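Local coordinates for protein CRISPR-associated endonuclease/helicase Cas3 (Thermus thermophilus HB8, PDB 3SK9) that cuts single-stranded DNA with its metal-dependent N-terminal HD nuclease domain, the part present here, as the nuclease and helicase of a CRISPR antiviral defence system, at residues A[146-149]-A[150-153]. Sequence-based numbering, arbitrary orientation.
Sequences PANA and EEKS
N148 and E151 exchange hydrogen bonds across the first turn of helix 149-161, a capping box in its full, reciprocal form and a worked example of helix N-capping where the loop after helix 129-138 enters the next helix. As N-cap, N148 has CG between its backbone N and carbonyl carbon (chi1 62°), which folds the amide back over the helix start. Its OD1 accepts a hydrogen bond from E151 N at 2.8 Å along a nearly straight N-H path (176°). The return hydrogen bond runs from N148 N to E151 OE1, 3.0 Å, and uses the anti lone pair of that oxygen. E151 reaches it by an extended chain that crosses the asparagine side chain at about a right angle, E151 CG resting 3.5 Å from N148 OD1. E151 OE2 is hydrogen-bonded to H142 NE2, so both carboxylate oxygens are engaged.

The tight side lies inward, where buried A147 puts CB 3.3 Å from E151 OE1 and both residues touch V112 of helix 110-124. The aliphatic chain of K152 lies along N148 O and also touches L116 of that helix; on this flank a water bridges A147 O and K152 NZ. The solvent side, with exposed N148 and E150, is looser: E150 turns its carboxylate away toward R154 in a weak, long ion pair. Chemically, the box satisfies two backbone N-H groups where the helix begins, and the E151 carboxylate probably also interacts favourably with the helix dipole.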
ATOM      1  N   PRO A 146     -14.056  -1.271  -8.853  1.00 19.91           N
ATOM      2  CA  PRO A 146     -13.358  -0.219  -9.611  1.00 22.12           C
ATOM      3  C   PRO A 146     -14.078   1.145  -9.584  1.00 17.48           C
ATOM      4  O   PRO A 146     -15.315   1.207  -9.618  1.00 19.52           O
ATOM      5  CB  PRO A 146     -13.307  -0.773 -11.036  1.00 23.76           C
ATOM      6  CG  PRO A 146     -14.448  -1.761 -11.111  1.00 29.92           C
ATOM      7  CD  PRO A 146     -14.690  -2.288  -9.722  1.00 21.17           C
ATOM      8  N   ALA A 147     -13.298   2.208  -9.619  1.00 21.43           N
ATOM      9  CA  ALA A 147     -13.852   3.566  -9.691  1.00 27.06           C
ATOM     10  C   ALA A 147     -14.742   3.709 -10.939  1.00 25.47           C
ATOM     11  O   ALA A 147     -14.417   3.169 -11.995  1.00 22.09           O
ATOM     12  CB  ALA A 147     -12.750   4.557  -9.790  1.00 21.12           C
ATOM     13  N   ASN A 148     -15.825   4.474 -10.836  1.00 19.05           N
ATOM     14  CA  ASN A 148     -16.722   4.607 -11.984  1.00 21.91           C
ATOM     15  C   ASN A 148     -16.274   5.670 -12.990  1.00 19.49           C
ATOM     16  O   ASN A 148     -15.333   6.412 -12.755  1.00 21.43           O
ATOM     17  CB  ASN A 148     -18.169   4.887 -11.503  1.00 24.20           C
ATOM     18  CG  ASN A 148     -18.300   6.207 -10.712  1.00 27.77           C
ATOM     19  OD1 ASN A 148     -17.876   7.267 -11.168  1.00 22.99           O
ATOM     20  ND2 ASN A 148     -18.906   6.136  -9.523  1.00 26.96           N
ATOM     21  N   ALA A 149     -17.003   5.786 -14.089  1.00 23.81           N
ATOM     22  CA  ALA A 149     -16.646   6.731 -15.162  1.00 27.26           C
ATOM     23  C   ALA A 149     -16.588   8.170 -14.737  1.00 27.32           C
ATOM     24  O   ALA A 149     -15.712   8.898 -15.162  1.00 27.75           O
ATOM     25  CB  ALA A 149     -17.625   6.595 -16.319  1.00 28.73           C
ATOM     26  N   GLU A 150     -17.553   8.611 -13.940  1.00 22.95           N
ATOM     27  CA  GLU A 150     -17.568   9.980 -13.487  1.00 28.09           C
ATOM     28  C   GLU A 150     -16.365  10.266 -12.567  1.00 25.86           C
ATOM     29  O   GLU A 150     -15.706  11.288 -12.729  1.00 27.46           O
ATOM     30  CB  GLU A 150     -18.889  10.287 -12.793  1.00 32.06           C
ATOM     31  CG  GLU A 150     -18.984  11.702 -12.173  1.00 42.70           C
ATOM     32  CD  GLU A 150     -18.938  12.860 -13.182  1.00 51.23           C
ATOM     33  OE1 GLU A 150     -18.971  12.637 -14.417  1.00 44.87           O
ATOM     34  OE2 GLU A 150     -18.863  14.018 -12.710  1.00 60.56           O
ATOM     35  N   GLU A 151     -16.075   9.401 -11.588  1.00 21.36           N
ATOM     36  CA  GLU A 151     -14.870   9.595 -10.775  1.00 20.18           C
ATOM     37  C   GLU A 151     -13.601   9.692 -11.637  1.00 23.70           C
ATOM     38  O   GLU A 151     -12.763  10.550 -11.420  1.00 23.39           O
ATOM     39  CB  GLU A 151     -14.693   8.408  -9.833  1.00 23.53           C
ATOM     40  CG  GLU A 151     -15.691   8.374  -8.693  1.00 26.13           C
ATOM     41  CD  GLU A 151     -15.431   7.138  -7.780  1.00 33.65           C
ATOM     42  OE1 GLU A 151     -15.375   6.009  -8.307  1.00 27.50           O
ATOM     43  OE2 GLU A 151     -15.298   7.294  -6.545  1.00 33.67           O
ATOM     44  N   LYS A 152     -13.451   8.785 -12.597  1.00 23.23           N
ATOM     45  CA  LYS A 152     -12.242   8.788 -13.415  1.00 23.98           C
ATOM     46  C   LYS A 152     -12.180  10.044 -14.290  1.00 22.89           C
ATOM     47  O   LYS A 152     -11.098  10.623 -14.444  1.00 28.48           O
ATOM     48  CB  LYS A 152     -12.139   7.517 -14.246  1.00 28.94           C
ATOM     49  CG  LYS A 152     -11.954   6.281 -13.371  1.00 30.56           C
ATOM     50  CD  LYS A 152     -11.651   5.057 -14.193  1.00 32.12           C
ATOM     51  CE  LYS A 152     -12.880   4.555 -14.922  1.00 43.05           C
ATOM     52  NZ  LYS A 152     -12.543   3.329 -15.690  1.00 45.80           N
ATOM     53  N   SER A 153     -13.321  10.484 -14.827  1.00 26.12           N
ATOM     54  CA  SER A 153     -13.365  11.721 -15.604  1.00 24.83           C
ATOM     55  C   SER A 153     -12.905  12.897 -14.756  1.00 24.98           C
ATOM     56  O   SER A 153     -12.110  13.713 -15.223  1.00 27.08           O
ATOM     57  CB  SER A 153     -14.795  11.963 -16.145  1.00 24.05           C
ATOM     58  OG  SER A 153     -14.875  13.210 -16.814  1.00 48.58           O
TER
HETATM   59  O   HOH W   1     -12.048   1.909 -12.890  1.00 32.38           O